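Local structure of putative cytochrome P450 120 (Synechocystis sp., 2VE3) at residues A138-W143 / N435-L440; L270-D275 / W414-G419; R279-Q284 / R407-F412. The protein binds heme and retinoic acid and, as a member of the cytochrome P450 family, probably acts as a monooxygenase that inserts oxygen into its substrate. All blocks are in the same frame, centred on the assembly; numbering follows the deposited sequence.

Interaction 1: residues A138-W143 / N435-L440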
loop_
_atom_site.group_PDB
_atom_site.type_symbol
_atom_site.label_atom_id
_atom_site.label_comp_id
_atom_site.label_asym_id
_atom_site.label_seq_id
_atom_site.Cartn_x
_atom_site.Cartn_y
_atom_site.Cartn_z
ATOM N N ALA A 138 8.795 27.132 -4.553
ATOM C CA ALA A 138 7.569 27.429 -5.309
ATOM C C ALA A 138 6.573 28.255 -4.505
ATOM O O ALA A 138 6.710 28.392 -3.284
ATOM C CB ALA A 138 6.907 26.127 -5.796
ATOM N N ASN A 139 5.575 28.813 -5.188
ATOM C CA ASN A 139 4.460 29.446 -4.493
ATOM C C ASN A 139 3.478 28.349 -4.073
ATOM O O ASN A 139 3.741 27.622 -3.112
ATOM C CB ASN A 139 3.793 30.529 -5.363
ATOM C CG ASN A 139 2.920 31.490 -4.549
ATOM O OD1 ASN A 139 3.233 31.818 -3.398
ATOM N ND2 ASN A 139 1.826 31.954 -5.156
ATOM N N GLU A 140 2.370 28.214 -4.793
ATOM C CA GLU A 140 1.486 27.067 -4.637
ATOM C C GLU A 140 2.135 25.783 -5.181
ATOM O O GLU A 140 2.712 25.778 -6.278
ATOM C CB GLU A 140 0.157 27.337 -5.334
ATOM C CG GLU A 140 -0.774 26.126 -5.443
ATOM C CD GLU A 140 -2.158 26.492 -5.946
ATOM O OE1 GLU A 140 -2.393 27.676 -6.270
ATOM O OE2 GLU A 140 -3.023 25.603 -6.000
ATOM N N VAL A 141 2.062 24.708 -4.395
ATOM C CA VAL A 141 2.423 23.374 -4.881
ATOM C C VAL A 141 1.168 22.515 -5.040
ATOM O O VAL A 141 0.404 22.347 -4.094
ATOM C CB VAL A 141 3.453 22.673 -3.965
ATOM C CG1 VAL A 141 3.868 21.307 -4.546
ATOM C CG2 VAL A 141 4.678 23.555 -3.775
ATOM N N ILE A 142 0.936 22.012 -6.254
ATOM C CA ILE A 142 -0.068 20.959 -6.480
ATOM C C ILE A 142 0.580 19.636 -6.043
ATOM O O ILE A 142 1.281 18.995 -6.836
ATOM C CB ILE A 142 -0.534 20.913 -7.962
ATOM C CG1 ILE A 142 -1.070 22.287 -8.386
ATOM C CG2 ILE A 142 -1.567 19.797 -8.186
ATOM C CD1 ILE A 142 -1.517 22.374 -9.866
ATOM N N TRP A 143 0.361 19.248 -4.779
ATOM C CA TRP A 143 1.250 18.278 -4.120
ATOM C C TRP A 143 1.130 16.835 -4.569
ATOM O O TRP A 143 2.141 16.151 -4.698
ATOM C CB TRP A 143 1.107 18.298 -2.593
ATOM C CG TRP A 143 2.404 18.212 -1.863
ATOM C CD1 TRP A 143 3.608 17.818 -2.368
ATOM C CD2 TRP A 143 2.629 18.527 -0.480
ATOM N NE1 TRP A 143 4.580 17.884 -1.389
ATOM C CE2 TRP A 143 4.003 18.319 -0.222
ATOM C CE3 TRP A 143 1.800 18.977 0.567
ATOM C CZ2 TRP A 143 4.572 18.545 1.040
ATOM C CZ3 TRP A 143 2.372 19.215 1.819
ATOM C CH2 TRP A 143 3.741 18.996 2.041
ATOM N N ASN A 435 -5.948 17.098 -5.893
ATOM C CA ASN A 435 -4.488 16.879 -5.875
ATOM C C ASN A 435 -3.663 17.642 -4.831
ATOM O O ASN A 435 -2.459 17.827 -5.008
ATOM C CB ASN A 435 -3.869 17.080 -7.258
ATOM C CG ASN A 435 -4.498 16.198 -8.318
ATOM O OD1 ASN A 435 -4.346 14.978 -8.302
ATOM N ND2 ASN A 435 -5.206 16.819 -9.254
ATOM N N LEU A 436 -4.322 18.081 -3.762
ATOM C CA LEU A 436 -3.668 18.639 -2.573
ATOM C C LEU A 436 -2.886 19.910 -2.852
ATOM O O LEU A 436 -1.649 19.899 -2.928
ATOM C CB LEU A 436 -2.764 17.601 -1.906
ATOM C CG LEU A 436 -2.966 17.166 -0.451
ATOM C CD1 LEU A 436 -1.613 16.839 0.158
ATOM C CD2 LEU A 436 -3.776 18.131 0.423
ATOM N N ARG A 437 -3.610 21.018 -2.983
ATOM C CA ARG A 437 -2.989 22.304 -3.259
ATOM C C ARG A 437 -2.552 22.924 -1.946
ATOM O O ARG A 437 -3.363 23.095 -1.037
ATOM C CB ARG A 437 -3.963 23.225 -3.992
ATOM C CG ARG A 437 -4.476 22.640 -5.295
ATOM C CD ARG A 437 -5.435 23.585 -6.023
ATOM N NE ARG A 437 -5.658 23.104 -7.387
ATOM C CZ ARG A 437 -4.817 23.309 -8.400
ATOM N NH1 ARG A 437 -3.702 24.005 -8.211
ATOM N NH2 ARG A 437 -5.091 22.819 -9.608
ATOM N N VAL A 438 -1.266 23.248 -1.857
ATOM C CA VAL A 438 -0.647 23.757 -0.623
ATOM C C VAL A 438 0.283 24.940 -0.892
ATOM O O VAL A 438 0.665 25.185 -2.030
ATOM C CB VAL A 438 0.175 22.653 0.098
ATOM C CG1 VAL A 438 -0.722 21.487 0.499
ATOM C CG2 VAL A 438 1.357 22.177 -0.780
ATOM N N LYS A 439 0.606 25.688 0.158
ATOM C CA LYS A 439 1.769 26.564 0.173
ATOM C C LYS A 439 2.586 26.109 1.359
ATOM O O LYS A 439 2.027 25.905 2.441
ATOM C CB LYS A 439 1.365 28.031 0.361
ATOM C CG LYS A 439 1.188 28.795 -0.946
ATOM C CD LYS A 439 0.299 30.015 -0.769
ATOM C CE LYS A 439 -0.240 30.497 -2.115
ATOM N NZ LYS A 439 -1.339 31.474 -1.905
ATOM N N LEU A 440 3.888 25.919 1.160
ATOM C CA LEU A 440 4.788 25.644 2.274
ATOM C C LEU A 440 5.381 26.956 2.791
ATOM O O LEU A 440 5.750 27.834 2.008
ATOM C CB LEU A 440 5.905 24.665 1.876
ATOM C CG LEU A 440 5.617 23.293 1.232
ATOM C CD1 LEU A 440 6.863 22.406 1.310
ATOM C CD2 LEU A 440 4.428 22.560 1.822
HETATM O O HOH W 1 5.469 26.313 -1.637
#

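Interaction 2: residues L270-D275 / W414-G419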
loop_
_atom_site.group_PDB
_atom_site.type_symbol
_atom_site.label_atom_id
_atom_site.label_comp_id
_atom_site.label_asym_id
_atom_site.label_seq_id
_atom_site.Cartn_x
_atom_site.Cartn_y
_atom_site.Cartn_z
ATOM N N LEU A 270 -2.050 16.302 8.636
ATOM C CA LEU A 270 -1.240 17.188 9.476
ATOM C C LEU A 270 -1.326 18.589 8.917
ATOM O O LEU A 270 -0.936 19.539 9.570
ATOM C CB LEU A 270 0.199 16.691 9.576
ATOM C CG LEU A 270 0.536 15.639 10.653
ATOM C CD1 LEU A 270 0.526 16.220 12.040
ATOM C CD2 LEU A 270 -0.348 14.378 10.590
ATOM N N GLY A 271 -1.870 18.697 7.704
ATOM C CA GLY A 271 -2.285 19.977 7.125
ATOM C C GLY A 271 -3.458 20.589 7.873
ATOM O O GLY A 271 -3.488 21.801 8.106
ATOM N N GLN A 272 -4.411 19.735 8.252
ATOM C CA GLN A 272 -5.649 20.132 8.941
ATOM C C GLN A 272 -5.594 20.102 10.483
ATOM O O GLN A 272 -6.562 20.496 11.137
ATOM C CB GLN A 272 -6.812 19.225 8.506
ATOM C CG GLN A 272 -7.143 19.224 7.039
ATOM C CD GLN A 272 -8.148 18.150 6.693
ATOM O OE1 GLN A 272 -7.872 16.966 6.844
ATOM N NE2 GLN A 272 -9.320 18.553 6.233
ATOM N N HIS A 273 -4.503 19.611 11.060
ATOM C CA HIS A 273 -4.382 19.516 12.524
ATOM C C HIS A 273 -3.026 20.038 12.948
ATOM O O HIS A 273 -2.111 19.260 13.247
ATOM C CB HIS A 273 -4.538 18.068 13.005
ATOM C CG HIS A 273 -5.852 17.443 12.653
ATOM N ND1 HIS A 273 -6.880 17.305 13.562
ATOM C CD2 HIS A 273 -6.298 16.910 11.491
ATOM C CE1 HIS A 273 -7.904 16.713 12.972
ATOM N NE2 HIS A 273 -7.581 16.474 11.710
ATOM N N SER A 274 -2.903 21.365 12.935
ATOM C CA SER A 274 -1.660 22.061 13.226
ATOM C C SER A 274 -1.169 21.928 14.682
ATOM O O SER A 274 -0.035 22.295 15.003
ATOM C CB SER A 274 -1.836 23.537 12.869
ATOM O OG SER A 274 -2.861 24.124 13.667
ATOM N N ASP A 275 -2.046 21.475 15.561
ATOM C CA ASP A 275 -1.715 21.247 16.953
ATOM C C ASP A 275 -0.954 19.947 17.062
ATOM O O ASP A 275 -0.003 19.851 17.819
ATOM C CB ASP A 275 -2.992 21.204 17.813
ATOM C CG ASP A 275 -4.016 20.162 17.324
ATOM O OD1 ASP A 275 -4.170 19.960 16.090
ATOM O OD2 ASP A 275 -4.687 19.554 18.185
ATOM N N TRP A 414 2.733 24.239 6.592
ATOM C CA TRP A 414 2.008 24.328 5.334
ATOM C C TRP A 414 0.518 24.578 5.500
ATOM O O TRP A 414 -0.092 24.270 6.546
ATOM C CB TRP A 414 2.298 23.116 4.432
ATOM C CG TRP A 414 1.801 21.783 4.939
ATOM C CD1 TRP A 414 0.683 21.116 4.515
ATOM C CD2 TRP A 414 2.411 20.947 5.936
ATOM N NE1 TRP A 414 0.562 19.929 5.176
ATOM C CE2 TRP A 414 1.599 19.802 6.068
ATOM C CE3 TRP A 414 3.564 21.056 6.731
ATOM C CZ2 TRP A 414 1.901 18.764 6.962
ATOM C CZ3 TRP A 414 3.866 20.026 7.620
ATOM C CH2 TRP A 414 3.035 18.896 7.726
ATOM N N THR A 415 -0.051 25.155 4.452
ATOM C CA THR A 415 -1.447 25.510 4.413
ATOM C C THR A 415 -2.104 24.838 3.230
ATOM O O THR A 415 -1.620 24.935 2.098
ATOM C CB THR A 415 -1.625 27.046 4.274
ATOM O OG1 THR A 415 -0.763 27.710 5.200
ATOM C CG2 THR A 415 -3.052 27.470 4.543
ATOM N N LEU A 416 -3.217 24.171 3.510
ATOM C CA LEU A 416 -4.091 23.618 2.490
ATOM C C LEU A 416 -4.988 24.722 1.937
ATOM O O LEU A 416 -5.892 25.191 2.622
ATOM C CB LEU A 416 -4.953 22.488 3.073
ATOM C CG LEU A 416 -4.290 21.312 3.822
ATOM C CD1 LEU A 416 -5.346 20.333 4.269
ATOM C CD2 LEU A 416 -3.275 20.582 2.973
ATOM N N LEU A 417 -4.751 25.115 0.691
ATOM C CA LEU A 417 -5.457 26.246 0.083
ATOM C C LEU A 417 -6.976 26.141 0.163
ATOM O O LEU A 417 -7.542 25.046 0.020
ATOM C CB LEU A 417 -4.985 26.489 -1.359
ATOM C CG LEU A 417 -3.489 26.803 -1.494
ATOM C CD1 LEU A 417 -3.162 27.266 -2.897
ATOM C CD2 LEU A 417 -3.043 27.845 -0.463
ATOM N N PRO A 418 -7.639 27.275 0.460
ATOM C CA PRO A 418 -9.094 27.311 0.552
ATOM C C PRO A 418 -9.747 27.048 -0.794
ATOM O O PRO A 418 -9.126 27.266 -1.849
ATOM C CB PRO A 418 -9.386 28.732 1.050
ATOM C CG PRO A 418 -8.108 29.171 1.712
ATOM C CD PRO A 418 -7.047 28.574 0.816
ATOM N N GLY A 419 -10.976 26.540 -0.744
ATOM C CA GLY A 419 -11.706 26.174 -1.945
ATOM C C GLY A 419 -10.943 25.193 -2.817
ATOM O O GLY A 419 -10.531 25.542 -3.921
HETATM O O HOH W 2 -4.049 24.183 6.232
#

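Interaction 3: residues R279-Q284 / R407-F412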
loop_
_atom_site.group_PDB
_atom_site.type_symbol
_atom_site.label_atom_id
_atom_site.label_comp_id
_atom_site.label_asym_id
_atom_site.label_seq_id
_atom_site.Cartn_x
_atom_site.Cartn_y
_atom_site.Cartn_z
ATOM N N ARG A 279 3.149 19.234 18.119
ATOM C CA ARG A 279 3.589 18.230 19.081
ATOM C C ARG A 279 4.665 17.320 18.499
ATOM O O ARG A 279 5.565 16.887 19.221
ATOM C CB ARG A 279 2.419 17.391 19.587
ATOM C CG ARG A 279 1.343 18.165 20.360
ATOM C CD ARG A 279 0.405 17.212 21.099
ATOM N NE ARG A 279 1.149 16.284 21.956
ATOM C CZ ARG A 279 0.673 15.140 22.447
ATOM N NH1 ARG A 279 -0.567 14.744 22.159
ATOM N NH2 ARG A 279 1.450 14.381 23.228
ATOM N N VAL A 280 4.556 17.020 17.205
ATOM C CA VAL A 280 5.596 16.284 16.470
ATOM C C VAL A 280 6.894 17.099 16.464
ATOM O O VAL A 280 7.984 16.562 16.692
ATOM C CB VAL A 280 5.161 15.944 15.005
ATOM C CG1 VAL A 280 6.327 15.372 14.194
ATOM C CG2 VAL A 280 4.005 14.976 14.993
ATOM N N ARG A 281 6.751 18.397 16.208
ATOM C CA ARG A 281 7.868 19.317 16.135
ATOM C C ARG A 281 8.542 19.471 17.498
ATOM O O ARG A 281 9.757 19.531 17.580
ATOM C CB ARG A 281 7.412 20.677 15.595
ATOM C CG ARG A 281 8.564 21.617 15.208
ATOM C CD ARG A 281 8.080 22.845 14.417
ATOM N NE ARG A 281 7.708 22.512 13.037
ATOM C CZ ARG A 281 6.551 22.834 12.453
ATOM N NH1 ARG A 281 5.612 23.521 13.103
ATOM N NH2 ARG A 281 6.339 22.483 11.195
ATOM N N GLN A 282 7.730 19.542 18.550
ATOM C CA GLN A 282 8.202 19.640 19.925
ATOM C C GLN A 282 9.020 18.399 20.280
ATOM O O GLN A 282 10.003 18.478 21.023
ATOM C CB GLN A 282 7.011 19.809 20.882
ATOM C CG GLN A 282 7.389 19.851 22.372
ATOM C CD GLN A 282 6.190 19.868 23.336
ATOM O OE1 GLN A 282 6.174 20.638 24.308
ATOM N NE2 GLN A 282 5.196 19.010 23.080
ATOM N N GLU A 283 8.607 17.254 19.733
ATOM C CA GLU A 283 9.297 15.993 19.952
ATOM C C GLU A 283 10.673 15.994 19.302
ATOM O O GLU A 283 11.651 15.588 19.930
ATOM C CB GLU A 283 8.458 14.815 19.446
ATOM C CG GLU A 283 9.131 13.467 19.599
ATOM C CD GLU A 283 8.261 12.323 19.131
ATOM O OE1 GLU A 283 7.929 12.257 17.916
ATOM O OE2 GLU A 283 7.915 11.492 19.991
ATOM N N GLN A 284 10.747 16.454 18.054
ATOM C CA GLN A 284 12.020 16.466 17.318
ATOM C C GLN A 284 12.943 17.599 17.774
ATOM O O GLN A 284 14.086 17.696 17.305
ATOM C CB GLN A 284 11.804 16.501 15.797
ATOM C CG GLN A 284 10.825 17.549 15.335
ATOM C CD GLN A 284 10.698 17.659 13.829
ATOM O OE1 GLN A 284 10.426 16.687 13.121
ATOM N NE2 GLN A 284 10.882 18.859 13.336
ATOM N N ARG A 407 11.553 15.373 8.159
ATOM C CA ARG A 407 12.136 16.458 7.360
ATOM C C ARG A 407 11.154 17.552 6.964
ATOM O O ARG A 407 11.537 18.721 6.863
ATOM C CB ARG A 407 12.830 15.912 6.122
ATOM C CG ARG A 407 14.077 15.123 6.420
ATOM C CD ARG A 407 15.088 15.938 7.196
ATOM N NE ARG A 407 16.416 15.360 7.058
ATOM C CZ ARG A 407 17.477 15.685 7.790
ATOM N NH1 ARG A 407 17.374 16.588 8.759
ATOM N NH2 ARG A 407 18.642 15.077 7.556
ATOM N N LEU A 408 9.897 17.176 6.731
ATOM C CA LEU A 408 8.880 18.141 6.344
ATOM C C LEU A 408 8.503 19.047 7.514
ATOM O O LEU A 408 8.430 20.265 7.359
ATOM C CB LEU A 408 7.637 17.444 5.781
ATOM C CG LEU A 408 6.435 18.354 5.467
ATOM C CD1 LEU A 408 6.741 19.376 4.383
ATOM C CD2 LEU A 408 5.189 17.536 5.115
ATOM N N ILE A 409 8.274 18.454 8.681
ATOM C CA ILE A 409 7.878 19.234 9.850
ATOM C C ILE A 409 9.024 20.094 10.415
ATOM O O ILE A 409 8.799 21.221 10.854
ATOM C CB ILE A 409 7.164 18.355 10.919
ATOM C CG1 ILE A 409 5.751 18.028 10.428
ATOM C CG2 ILE A 409 7.098 19.072 12.282
ATOM C CD1 ILE A 409 4.953 17.083 11.305
ATOM N N GLN A 410 10.254 19.578 10.388
ATOM C CA GLN A 410 11.399 20.364 10.880
ATOM C C GLN A 410 11.667 21.630 10.053
ATOM O O GLN A 410 12.102 22.653 10.593
ATOM C CB GLN A 410 12.664 19.504 11.055
ATOM C CG GLN A 410 13.456 19.231 9.792
ATOM C CD GLN A 410 14.857 18.700 10.062
ATOM O OE1 GLN A 410 15.146 17.532 9.809
ATOM N NE2 GLN A 410 15.738 19.559 10.570
ATOM N N GLN A 411 11.379 21.568 8.758
ATOM C CA GLN A 411 11.651 22.688 7.852
ATOM C C GLN A 411 10.444 23.569 7.509
ATOM O O GLN A 411 10.612 24.764 7.246
ATOM C CB GLN A 411 12.262 22.167 6.551
ATOM C CG GLN A 411 13.582 21.467 6.731
ATOM C CD GLN A 411 13.984 20.723 5.493
ATOM O OE1 GLN A 411 14.123 21.313 4.413
ATOM N NE2 GLN A 411 14.171 19.415 5.629
ATOM N N PHE A 412 9.242 22.994 7.474
ATOM C CA PHE A 412 8.079 23.751 6.996
ATOM C C PHE A 412 6.813 23.620 7.834
ATOM O O PHE A 412 6.537 22.569 8.419
ATOM C CB PHE A 412 7.705 23.344 5.567
ATOM C CG PHE A 412 8.780 23.590 4.541
ATOM C CD1 PHE A 412 8.875 24.815 3.894
ATOM C CD2 PHE A 412 9.676 22.567 4.189
ATOM C CE1 PHE A 412 9.867 25.033 2.914
ATOM C CE2 PHE A 412 10.663 22.773 3.221
ATOM C CZ PHE A 412 10.762 24.006 2.583
#

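Interaction 1: residues A138-W143 / N435-L440
Glu140 OE2 takes a 2.8 Å salt-bridging hydrogen bond from Arg437 NH1, nearly straight at 159°. The oxygen lies close to the guanidinium plane, at its edge, whereas the nitrogen comes from above the carboxylate plane, and the two planes are 85° apart. Glu140 has CG anti to its backbone N (chi1 170°), and the chain stays extended beyond it, which carries the carboxylate across to Arg437; the arginine is extended from CG to NE. Ile142 runs beside the arginine, its CG1 3.1 Å from Arg437 NH1, and its CG2 rests on Asn435 CB.

Beneath these side chains the strands 140-142 and 437-440 run antiparallel. Val141 and Val438 form a hydrogen-bonded pair, with Val141 N to Val438 O at 2.8 Å and Val438 N to Val141 O at 2.9 Å. Trp143 N, just beyond, donates to Leu436 O. On the valine side of the sheet Trp143 CE3 approaches Val438 CG2 to 3.5 Å, and Leu440 CD2 meets Trp143 CH2 at 3.6 Å, leucine and indole crossing at about a right angle. Trp135 and Trp414 both pack edge-to-face with this indole.

A water bridges Asn139 O and Leu440 N at the other end. The joint therefore has two chemistries: an ion pair beside the carbons of Ile142 on one side of the strands, where charge attraction probably adds to the backbone bonds, and aromatic-aliphatic packing on the other.

Interaction 2: residues L270-D275 / W414-G419
Gly271, Trp414 and Leu416 share most of the surface buried here, and the glycine is the point on which the other two converge. Its CA lies 3.5 Å from Trp414 NE1, and Leu416 CG stands 4.1 Å from the same CA. With no side chain on Gly271, an indole and a leucine can both settle directly on main-chain atoms at the end of helix 241-272.

Trp414 extends the contact along the helix. Its CG sits between the backbone N and the carbonyl carbon (chi1 66°). From there the indole reaches Gly271 with its five-membered ring, while CZ2 of the six-membered ring touches Leu270 CB at 3.7 Å. The NE1 group is not left without an acceptor: it donates to Cys267 O, one turn earlier in the same helix. Arg277 adds a cation-pi contact to the indole and also donates to Leu270 O.

Leu416, two residues further along strand 412-416, points toward the helix end. Its CD1 meets Gln272 CG at 3.5 Å, the two side chains crossing at about a right angle, and the same methyl lies 4.1 Å from Gly271 C.

No direct hydrogen bond joins the segments, but water 2 connects their backbones. It donates to Gly271 O at 3.1 Å and accepts from Leu416 N at 2.8 Å, so a carbonyl at the helix end and an amide of the strand are both supplied with a partner.

This is helix-on-sheet packing of the cytochrome P450 fold: the C-terminal end of the long helix 241-272, just before the chain enters the J helix at the N-cap His273, lies against strand 412-416, which follows the L helix and is an outer strand of the small antiparallel sheet, away from the heme and retinoic acid pockets.

Interaction 3: residues R279-Q284 / R407-F412
Arg281 grips Ile409 O side-on with two nitrogens, and this pair of hydrogen bonds carries the polar side of the contact. NE and NH2 each lie 2.8 Å from Ile409 O, which sits exactly in the guanidinium plane. NH2 approaches in the carbonyl plane, on a lone pair, whereas NE comes from above that plane. The bonds are bent, at 148° and 143°, as expected when one oxygen is shared by two neighbouring donors. A turn in the side chain at chi3 (-74°) swings NE round to the carbonyl. The acceptor lies near the C-terminal end of its helix, where the helix dipole would probably favour a positive group. Asp413 forms a salt bridge with NH1 of the same arginine and so helps hold the guanidinium in place.

The apolar part centres on Ile409, whose two branches have separate partners. CD1 meets Val280 CG1 at 3.6 Å, the two side chains crossing at about a right angle. CG2 lies against the obliquely crossing arginine, 3.6 Å from Arg281 NE and also close to its CB.

Helix 274-285 and helix 394-411, the J and L helices of the P450 fold, are perpendicular here, their local axes 9.5 Å apart. Val280 also packs on helix 302-314, Leu408 on helix 121-137, and Ile409 on Trp414, so those two helices and the first strand after the L helix all adjoin the crossing.

Overall arrangement
Followed from the N terminus, the chain passes 138-143 first, then 270-275 and 279-284, and returns through 407-412, 414-419 and finally 435-440. The contacts are therefore fully nested and none cross: interaction 3 closes the innermost loop, interaction 2 encloses it, and interaction 1 encloses both. Interactions 1 and 2 share the antiparallel sheet, strand 437-442 being the middle strand between 140-142 and 412-416. Segment 270-275 runs into helix 274-285, which interaction 3 uses, and Trp414 touches Leu408 and Ile409. Interaction 1 thus pairs two strands, interaction 2 joins the sheet to the end of helix 241-272, and interaction 3 crosses two helices.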